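Local coordinates for protein leucine aminopeptidase 1 (Caenorhabditis elegans, PDB 2HC9) that releases N-terminal amino acids, preferably leucine, from peptides as a two-zinc aminopeptidase of the M17 family and probably serves as a digestive enzyme, at residues A[185-196]-A[229-237]; A[403-414]-A[429-440]. The protein carries 1 engineered substitution. All coordinates share one frame; numbering follows the deposited sequence. Where two conformers were deposited one is given.

Contact 1: A[185-196]-A[229-237]; sequences TTDALVDEAVKV and TPPAFVVLS
Thr185 meets Thr229 through its CB, 3.7 Å from Thr229 OG1, while its own hydroxyl works inward: as N-cap of the helix that follows, Thr185 OG1 accepts from Ala188 N at 3.1 Å. Thr186 carries the polar end of the contact. With OG1 placed between backbone N and carbonyl carbon (chi1 61°), the hydroxyl faces the incoming loop and donates to Pro230 O over 2.6 Å, tilted 34° from the carbonyl plane. Thr186 OG1 also lies 2.7 Å from Thr229 OG1, and a water joins Thr186 N to that same Thr229 hydroxyl. Asp187 lies across Thr229 and Pro230, its OD2 3.6 Å from Thr229 CG2; Asp187 OD1 forms a salt bridge with Arg208 of the neighbouring strand and also accepts from a second water, which donates to Pro230 O as well.

One turn on, the contact becomes apolar. Val190 pushes CG2 against Ala232 CB, a tight 3.4 Å, and both its methyls border Val234 CG2. Ala193 offers only CB, which meets Val234 CG1 at 3.9 Å. Val196 CG1 touches Leu236 CD1, and that same methyl lies against Ala193 O. Helix 186-196 runs almost parallel to strand 232-237, at 8° and 9.1 Å between axes, an alpha/beta layer in which the helix packs against part of one face of the catalytic domain's sheet; Val206 and Ile304 on the flanking strands extend that surface. The chemistry is thus divided: hydroxyls, water and a carboxylate fix the helix start to the loop entering the strand, and close-packed methyls hold the rest.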
loop_
_atom_site.group_PDB
_atom_site.type_symbol
_atom_site.label_atom_id
_atom_site.label_comp_id
_atom_site.label_asym_id
_atom_site.label_seq_id
_atom_site.Cartn_x
_atom_site.Cartn_y
_atom_site.Cartn_z
ATOM N N THR A 185 6.297 -24.565 22.388
ATOM C CA THR A 185 6.162 -23.345 23.183
ATOM C C THR A 185 7.488 -22.979 23.855
ATOM O O THR A 185 8.448 -23.749 23.778
ATOM C CB THR A 185 5.117 -23.594 24.301
ATOM O OG1 THR A 185 5.576 -24.694 25.099
ATOM C CG2 THR A 185 3.719 -23.933 23.688
ATOM N N THR A 186 7.538 -21.860 24.589
ATOM C CA THR A 186 8.761 -21.579 25.363
ATOM C C THR A 186 9.060 -22.722 26.334
ATOM O O THR A 186 10.221 -23.150 26.469
ATOM C CB THR A 186 8.703 -20.265 26.177
ATOM O OG1 THR A 186 7.629 -20.329 27.119
ATOM C CG2 THR A 186 8.508 -19.037 25.248
ATOM N N ASP A 187 8.016 -23.205 27.012
ATOM C CA ASP A 187 8.166 -24.344 27.947
ATOM C C ASP A 187 8.744 -25.573 27.250
ATOM O O ASP A 187 9.631 -26.261 27.790
ATOM C CB ASP A 187 6.794 -24.718 28.527
ATOM C CG ASP A 187 6.268 -23.683 29.544
ATOM O OD1 ASP A 187 7.028 -22.802 29.978
ATOM O OD2 ASP A 187 5.083 -23.777 29.916
ATOM N N ALA A 188 8.214 -25.884 26.070
ATOM C CA ALA A 188 8.670 -27.069 25.345
ATOM C C ALA A 188 10.122 -26.901 24.895
ATOM O O ALA A 188 10.894 -27.849 24.948
ATOM C CB ALA A 188 7.790 -27.325 24.152
ATOM N N LEU A 189 10.494 -25.701 24.448
ATOM C CA LEU A 189 11.897 -25.483 24.056
ATOM C C LEU A 189 12.871 -25.502 25.261
ATOM O O LEU A 189 13.990 -26.038 25.156
ATOM C CB LEU A 189 12.062 -24.201 23.200
ATOM C CG LEU A 189 13.489 -23.917 22.665
ATOM C CD1 LEU A 189 14.050 -25.132 21.877
ATOM C CD2 LEU A 189 13.499 -22.651 21.765
ATOM N N VAL A 190 12.452 -24.949 26.403
ATOM C CA VAL A 190 13.224 -25.144 27.645
ATOM C C VAL A 190 13.424 -26.654 27.888
ATOM O O VAL A 190 14.557 -27.110 28.134
ATOM C CB VAL A 190 12.532 -24.493 28.869
ATOM C CG1 VAL A 190 13.207 -24.940 30.202
ATOM C CG2 VAL A 190 12.560 -22.954 28.757
ATOM N N ASP A 191 12.355 -27.437 27.773
ATOM C CA ASP A 191 12.462 -28.891 28.021
ATOM C C ASP A 191 13.429 -29.577 27.064
ATOM O O ASP A 191 14.224 -30.430 27.481
ATOM C CB ASP A 191 11.081 -29.558 27.962
ATOM C CG ASP A 191 10.205 -29.190 29.144
ATOM O OD1 ASP A 191 10.722 -28.637 30.126
ATOM O OD2 ASP A 191 8.990 -29.424 29.072
ATOM N N GLU A 192 13.375 -29.194 25.787
ATOM C CA GLU A 192 14.307 -29.690 24.777
ATOM C C GLU A 192 15.760 -29.363 25.129
ATOM O O GLU A 192 16.632 -30.201 24.981
ATOM C CB GLU A 192 13.946 -29.166 23.369
ATOM C CG GLU A 192 12.575 -29.663 22.846
ATOM C CD GLU A 192 12.621 -30.982 22.095
ATOM O OE1 GLU A 192 13.682 -31.628 22.053
ATOM O OE2 GLU A 192 11.573 -31.379 21.531
ATOM N N ALA A 193 16.020 -28.139 25.589
ATOM C CA ALA A 193 17.384 -27.738 25.933
ATOM C C ALA A 193 17.846 -28.517 27.165
ATOM O O ALA A 193 19.007 -28.988 27.256
ATOM C CB ALA A 193 17.414 -26.223 26.234
ATOM N N VAL A 194 16.940 -28.654 28.121
ATOM C CA VAL A 194 17.267 -29.395 29.355
ATOM C C VAL A 194 17.589 -30.884 29.077
ATOM O O VAL A 194 18.495 -31.459 29.695
ATOM C CB VAL A 194 16.191 -29.215 30.448
ATOM C CG1 VAL A 194 16.456 -30.167 31.666
ATOM C CG2 VAL A 194 16.178 -27.762 30.918
ATOM N N LYS A 195 16.884 -31.486 28.122
ATOM C CA LYS A 195 17.212 -32.852 27.691
ATOM C C LYS A 195 18.649 -32.973 27.189
ATOM O O LYS A 195 19.360 -33.892 27.568
ATOM C CB LYS A 195 16.247 -33.312 26.595
ATOM C CG LYS A 195 14.909 -33.730 27.133
ATOM C CD LYS A 195 14.000 -34.260 26.001
ATOM C CE LYS A 195 14.384 -35.688 25.637
ATOM N NZ LYS A 195 13.566 -36.228 24.511
ATOM N N VAL A 196 19.068 -32.040 26.337
ATOM C CA VAL A 196 20.450 -32.001 25.857
ATOM C C VAL A 196 21.411 -31.714 27.035
ATOM O O VAL A 196 22.475 -32.341 27.144
ATOM C CB VAL A 196 20.635 -30.934 24.725
ATOM C CG1 VAL A 196 22.134 -30.715 24.412
ATOM C CG2 VAL A 196 19.839 -31.330 23.470
ATOM N N THR A 229 3.085 -18.755 27.322
ATOM C CA THR A 229 3.901 -19.460 28.315
ATOM C C THR A 229 5.111 -18.558 28.564
ATOM O O THR A 229 5.422 -17.704 27.728
ATOM C CB THR A 229 4.352 -20.854 27.800
ATOM O OG1 THR A 229 5.032 -20.690 26.552
ATOM C CG2 THR A 229 3.117 -21.812 27.585
ATOM N N PRO A 230 5.719 -18.654 29.749
ATOM C CA PRO A 230 6.644 -17.583 30.139
ATOM C C PRO A 230 8.020 -17.577 29.467
ATOM O O PRO A 230 8.479 -18.604 28.934
ATOM C CB PRO A 230 6.788 -17.763 31.651
ATOM C CG PRO A 230 6.414 -19.146 31.917
ATOM C CD PRO A 230 5.495 -19.624 30.835
ATOM N N PRO A 231 8.678 -16.403 29.485
ATOM C CA PRO A 231 10.022 -16.313 28.931
ATOM C C PRO A 231 11.007 -17.136 29.795
ATOM O O PRO A 231 10.732 -17.376 30.976
ATOM C CB PRO A 231 10.338 -14.787 29.024
ATOM C CG PRO A 231 9.456 -14.286 30.169
ATOM C CD PRO A 231 8.182 -15.102 30.003
ATOM N N ALA A 232 12.136 -17.542 29.219
ATOM C CA ALA A 232 13.170 -18.267 29.964
ATOM C C ALA A 232 14.517 -17.959 29.387
ATOM O O ALA A 232 14.652 -17.646 28.198
ATOM C CB ALA A 232 12.930 -19.792 29.907
ATOM N N PHE A 233 15.523 -18.067 30.243
ATOM C CA PHE A 233 16.906 -18.076 29.826
ATOM C C PHE A 233 17.522 -19.389 30.335
ATOM O O PHE A 233 17.433 -19.706 31.532
ATOM C CB PHE A 233 17.606 -16.893 30.484
ATOM C CG PHE A 233 19.066 -16.743 30.111
ATOM C CD1 PHE A 233 19.449 -16.479 28.793
ATOM C CD2 PHE A 233 20.041 -16.805 31.090
ATOM C CE1 PHE A 233 20.781 -16.266 28.444
ATOM C CE2 PHE A 233 21.382 -16.603 30.765
ATOM C CZ PHE A 233 21.768 -16.348 29.443
ATOM N N VAL A 234 18.087 -20.159 29.417
ATOM C CA VAL A 234 18.657 -21.468 29.766
ATOM C C VAL A 234 20.138 -21.448 29.463
ATOM O O VAL A 234 20.545 -21.084 28.350
ATOM C CB VAL A 234 17.991 -22.589 28.939
ATOM C CG1 VAL A 234 18.689 -23.963 29.184
ATOM C CG2 VAL A 234 16.483 -22.656 29.268
ATOM N N VAL A 235 20.949 -21.871 30.432
ATOM C CA VAL A 235 22.398 -21.981 30.210
ATOM C C VAL A 235 22.776 -23.456 30.387
ATOM O O VAL A 235 22.461 -24.033 31.428
ATOM C CB VAL A 235 23.194 -21.133 31.234
ATOM C CG1 VAL A 235 24.707 -21.196 30.931
ATOM C CG2 VAL A 235 22.704 -19.676 31.208
ATOM N N LEU A 236 23.449 -24.031 29.396
ATOM C CA LEU A 236 24.121 -25.328 29.579
ATOM C C LEU A 236 25.603 -25.034 29.613
ATOM O O LEU A 236 26.138 -24.463 28.662
ATOM C CB LEU A 236 23.830 -26.258 28.398
ATOM C CG LEU A 236 22.346 -26.339 27.994
ATOM C CD1 LEU A 236 22.203 -27.322 26.832
ATOM C CD2 LEU A 236 21.466 -26.744 29.208
ATOM N N SER A 237 26.271 -25.435 30.696
ATOM C CA SER A 237 27.715 -25.176 30.821
ATOM C C SER A 237 28.530 -26.461 30.876
ATOM O O SER A 237 28.189 -27.391 31.636
ATOM C CB SER A 237 28.001 -24.322 32.058
ATOM O OG SER A 237 27.407 -23.027 31.909
HETATM O O HOH W 1 5.345 -20.111 23.990
HETATM O O HOH W 2 9.347 -21.232 29.947
#

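Contact 2: A[403-414]-A[429-440]; sequences MLFAPDLFFGDL and MDGPPSAVAGLL. Engineered in segment 429-440: Leu440 (natural residue Phe).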
loop_
_atom_site.group_PDB
_atom_site.type_symbol
_atom_site.label_atom_id
_atom_site.label_comp_id
_atom_site.label_asym_id
_atom_site.label_seq_id
_atom_site.Cartn_x
_atom_site.Cartn_y
_atom_site.Cartn_z
ATOM N N MET A 403 29.740 -8.988 7.356
ATOM C CA MET A 403 29.139 -7.652 7.487
ATOM C C MET A 403 30.214 -6.651 7.871
ATOM O O MET A 403 31.228 -7.008 8.478
ATOM C CB MET A 403 28.073 -7.638 8.602
ATOM C CG MET A 403 26.800 -8.378 8.271
ATOM S SD MET A 403 25.285 -7.725 9.031
ATOM C CE MET A 403 25.185 -8.839 10.440
ATOM N N LEU A 404 29.972 -5.386 7.544
ATOM C CA LEU A 404 30.822 -4.300 8.055
ATOM C C LEU A 404 30.696 -4.153 9.555
ATOM O O LEU A 404 29.575 -4.183 10.111
ATOM C CB LEU A 404 30.433 -2.946 7.435
ATOM C CG LEU A 404 30.845 -2.657 5.994
ATOM C CD1 LEU A 404 30.114 -1.383 5.497
ATOM C CD2 LEU A 404 32.367 -2.511 5.911
ATOM N N PHE A 405 31.849 -3.973 10.194
ATOM C CA PHE A 405 31.897 -3.682 11.617
ATOM C C PHE A 405 32.323 -2.226 11.805
ATOM O O PHE A 405 33.513 -1.890 11.691
ATOM C CB PHE A 405 32.894 -4.608 12.334
ATOM C CG PHE A 405 32.953 -4.376 13.833
ATOM C CD1 PHE A 405 31.990 -4.928 14.672
ATOM C CD2 PHE A 405 33.948 -3.582 14.397
ATOM C CE1 PHE A 405 32.032 -4.696 16.072
ATOM C CE2 PHE A 405 34.005 -3.349 15.786
ATOM C CZ PHE A 405 33.033 -3.910 16.616
ATOM N N ALA A 406 31.368 -1.366 12.129
ATOM C CA ALA A 406 31.695 0.069 12.289
ATOM C C ALA A 406 30.766 0.767 13.300
ATOM O O ALA A 406 29.912 1.550 12.908
ATOM C CB ALA A 406 31.665 0.775 10.913
ATOM N N PRO A 407 30.938 0.478 14.611
ATOM C CA PRO A 407 30.054 1.105 15.583
ATOM C C PRO A 407 30.188 2.635 15.531
ATOM O O PRO A 407 29.192 3.335 15.663
ATOM C CB PRO A 407 30.541 0.558 16.927
ATOM C CG PRO A 407 31.281 -0.741 16.587
ATOM C CD PRO A 407 31.923 -0.433 15.248
ATOM N N ASP A 408 31.397 3.143 15.297
ATOM C CA ASP A 408 31.560 4.610 15.171
ATOM C C ASP A 408 30.711 5.235 14.064
ATOM O O ASP A 408 30.134 6.315 14.245
ATOM C CB ASP A 408 33.038 5.019 15.046
ATOM C CG ASP A 408 33.783 4.289 13.914
ATOM O OD1 ASP A 408 33.205 3.420 13.212
ATOM O OD2 ASP A 408 34.986 4.590 13.733
ATOM N N LEU A 409 30.610 4.562 12.927
ATOM C CA LEU A 409 29.836 5.112 11.799
ATOM C C LEU A 409 28.335 4.870 11.937
ATOM O O LEU A 409 27.547 5.694 11.489
ATOM C CB LEU A 409 30.305 4.517 10.470
ATOM C CG LEU A 409 31.726 4.888 10.017
ATOM C CD1 LEU A 409 31.968 4.192 8.652
ATOM C CD2 LEU A 409 31.878 6.425 9.903
ATOM N N PHE A 410 27.947 3.739 12.528
ATOM C CA PHE A 410 26.563 3.265 12.403
ATOM C C PHE A 410 25.740 3.288 13.691
ATOM O O PHE A 410 24.520 3.271 13.636
ATOM C CB PHE A 410 26.518 1.845 11.809
ATOM C CG PHE A 410 27.217 1.693 10.474
ATOM C CD1 PHE A 410 27.237 2.736 9.535
ATOM C CD2 PHE A 410 27.789 0.463 10.134
ATOM C CE1 PHE A 410 27.859 2.581 8.290
ATOM C CE2 PHE A 410 28.417 0.268 8.874
ATOM C CZ PHE A 410 28.447 1.335 7.942
ATOM N N PHE A 411 26.384 3.308 14.854
ATOM C CA PHE A 411 25.616 3.204 16.113
ATOM C C PHE A 411 24.722 4.427 16.345
ATOM O O PHE A 411 23.663 4.352 17.011
ATOM C CB PHE A 411 26.538 2.899 17.308
ATOM C CG PHE A 411 25.803 2.771 18.631
ATOM C CD1 PHE A 411 24.888 1.738 18.833
ATOM C CD2 PHE A 411 26.005 3.696 19.646
ATOM C CE1 PHE A 411 24.191 1.629 20.039
ATOM C CE2 PHE A 411 25.327 3.585 20.865
ATOM C CZ PHE A 411 24.421 2.552 21.058
ATOM N N GLY A 412 25.113 5.544 15.745
ATOM C CA GLY A 412 24.277 6.742 15.758
ATOM C C GLY A 412 22.899 6.545 15.126
ATOM O O GLY A 412 21.966 7.303 15.420
ATOM N N ASP A 413 22.752 5.530 14.274
ATOM C CA ASP A 413 21.418 5.127 13.790
ATOM C C ASP A 413 20.438 4.795 14.947
ATOM O O ASP A 413 19.214 4.883 14.770
ATOM C CB ASP A 413 21.527 3.925 12.843
ATOM C CG ASP A 413 22.218 4.266 11.523
ATOM O OD1 ASP A 413 22.332 5.480 11.163
ATOM O OD2 ASP A 413 22.628 3.305 10.831
ATOM N N LEU A 414 20.970 4.430 16.113
ATOM C CA LEU A 414 20.131 4.043 17.251
ATOM C C LEU A 414 20.085 5.113 18.325
ATOM O O LEU A 414 19.739 4.833 19.460
ATOM C CB LEU A 414 20.632 2.715 17.853
ATOM C CG LEU A 414 20.599 1.563 16.853
ATOM C CD1 LEU A 414 21.229 0.302 17.459
ATOM C CD2 LEU A 414 19.158 1.299 16.423
ATOM N N MET A 429 18.805 5.020 7.470
ATOM C CA MET A 429 19.921 4.904 8.373
ATOM C C MET A 429 21.234 4.802 7.587
ATOM O O MET A 429 21.221 4.447 6.406
ATOM C CB MET A 429 19.682 3.728 9.328
ATOM C CG MET A 429 19.769 2.349 8.740
ATOM S SD MET A 429 19.068 1.099 9.907
ATOM C CE MET A 429 17.403 1.160 9.327
ATOM N N ASP A 430 22.353 5.093 8.236
ATOM C CA ASP A 430 23.640 5.032 7.536
ATOM C C ASP A 430 24.172 3.609 7.407
ATOM O O ASP A 430 24.860 3.317 6.461
ATOM C CB ASP A 430 24.676 5.878 8.247
ATOM C CG ASP A 430 24.511 7.368 7.961
ATOM O OD1 ASP A 430 23.833 7.731 6.982
ATOM O OD2 ASP A 430 25.080 8.165 8.726
ATOM N N GLY A 431 23.895 2.751 8.388
ATOM C CA GLY A 431 24.399 1.366 8.331
ATOM C C GLY A 431 23.514 0.422 7.535
ATOM O O GLY A 431 22.313 0.678 7.359
ATOM N N PRO A 432 24.077 -0.712 7.104
ATOM C CA PRO A 432 23.184 -1.799 6.630
ATOM C C PRO A 432 22.257 -2.161 7.817
ATOM O O PRO A 432 22.749 -2.288 8.934
ATOM C CB PRO A 432 24.155 -2.972 6.363
ATOM C CG PRO A 432 25.551 -2.404 6.417
ATOM C CD PRO A 432 25.510 -1.088 7.130
ATOM N N PRO A 433 20.926 -2.236 7.613
ATOM C CA PRO A 433 20.037 -2.550 8.745
ATOM C C PRO A 433 20.410 -3.793 9.552
ATOM O O PRO A 433 20.265 -3.775 10.797
ATOM C CB PRO A 433 18.656 -2.708 8.075
ATOM C CG PRO A 433 18.747 -1.747 6.893
ATOM C CD PRO A 433 20.160 -1.926 6.388
ATOM N N SER A 434 20.921 -4.838 8.883
ATOM C CA SER A 434 21.367 -6.051 9.603
ATOM C C SER A 434 22.556 -5.799 10.527
ATOM O O SER A 434 22.683 -6.439 11.578
ATOM C CB SER A 434 21.686 -7.192 8.639
ATOM O OG SER A 434 20.550 -7.445 7.824
ATOM N N ALA A 435 23.416 -4.856 10.143
ATOM C CA ALA A 435 24.576 -4.494 10.952
ATOM C C ALA A 435 24.115 -3.683 12.156
ATOM O O ALA A 435 24.560 -3.914 13.285
ATOM C CB ALA A 435 25.560 -3.663 10.097
ATOM N N VAL A 436 23.198 -2.748 11.915
ATOM C CA VAL A 436 22.662 -1.916 12.986
ATOM C C VAL A 436 21.961 -2.792 14.038
ATOM O O VAL A 436 22.134 -2.594 15.250
ATOM C CB VAL A 436 21.712 -0.810 12.407
ATOM C CG1 VAL A 436 20.993 -0.064 13.537
ATOM C CG2 VAL A 436 22.543 0.171 11.581
ATOM N N ALA A 437 21.221 -3.796 13.561
ATOM C CA ALA A 437 20.570 -4.755 14.449
ATOM C C ALA A 437 21.612 -5.450 15.329
ATOM O O ALA A 437 21.415 -5.602 16.529
ATOM C CB ALA A 437 19.790 -5.809 13.601
ATOM N N GLY A 438 22.728 -5.870 14.745
ATOM C CA GLY A 438 23.786 -6.490 15.547
ATOM C C GLY A 438 24.435 -5.533 16.530
ATOM O O GLY A 438 24.803 -5.922 17.639
ATOM N N LEU A 439 24.558 -4.259 16.138
ATOM C CA LEU A 439 25.188 -3.249 17.006
ATOM C C LEU A 439 24.349 -2.955 18.235
ATOM O O LEU A 439 24.895 -2.591 19.272
ATOM C CB LEU A 439 25.439 -1.940 16.229
ATOM C CG LEU A 439 26.550 -2.024 15.167
ATOM C CD1 LEU A 439 26.569 -0.687 14.372
ATOM C CD2 LEU A 439 27.894 -2.310 15.827
ATOM N N LEU A 440 23.025 -3.112 18.139
ATOM C CA LEU A 440 22.201 -2.963 19.343
ATOM C C LEU A 440 22.649 -4.017 20.372
ATOM O O LEU A 440 22.818 -3.699 21.544
ATOM C CB LEU A 440 20.698 -3.142 19.029
ATOM C CG LEU A 440 19.704 -3.045 20.196
ATOM C CD1 LEU A 440 19.648 -4.273 21.163
ATOM C CD2 LEU A 440 19.801 -1.665 20.948
HETATM O O HOH W 3 27.592 7.908 9.854
#
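Asp413 reaches the backbone of Asp430 and Gly431 with both carboxylate oxygens. OD2 accepts from Gly431 N at 2.8 Å through its syn lone pair, and OD1 takes Asp430 N, also on the syn side but 27° out of the carboxylate plane; both N-H groups point nearly straight at their oxygens. Met429 CB and Val436 CG2 crowd the same carboxylate, whose charge the two amides would partly offset, with Asp430 OD2 a like charge nearby. With an alanine here, those two amides would probably lose their acceptors, and the turn before helix 433-440 is likely to be freer to shift.

Beside this bond pair, the Phe410 ring, its CG anti to the carbonyl carbon (chi1 -56°), presents one face to Gly431. Gly431 CA sits 3.5 Å from the ring centroid, a CH-pi contact, and Pro432 CD follows over that same face at 4.1 Å. Gly431 has no side chain, which lets the ring come this close.

The turn, two of whose consecutive N-H groups Asp413 holds, leads into helix 433-440 of the M17 alpha/beta catalytic domain, with Pro432 at its N-cap, and segment 403-414 wraps along this helix. Leu439 drops CD1 onto Phe410 CB at 3.6 Å and CD2 against Pro407 CG, while Leu414 slides past Val436 and rests CD1 on CB of Leu440, an engineered residue.

Farther out, a water donates to both Leu409 O and Asp430 OD2, bridging the two segments. Ser434 OG hydrogen-bonds to Thr364, part of the bicarbonate pocket. A second subunit receives Asp408, through Ser82 and Asn85 of that subunit, and packs its Trp369 on Pro432.

Overall arrangement
Contact 1 closes before contact 2 opens along the chain, and both belong to the catalytic domain. Their centres lie about 31 Å apart, with about 14 Å between nearest atoms, so they do not touch. Contact 1 sets helix 186-199 against strand 232-238 of the mixed central sheet; contact 2 packs the 403-414 segment, which follows strand 400-402 of that sheet, against helix 433-442. A bound zinc ion lies about 12 Å from the side chain of Thr186 in contact 1 and about 12 Å from that of Leu440 in contact 2. Only contact 2 reaches another subunit of the hexamer, which places it between the surroundings of the active site and the subunit interface.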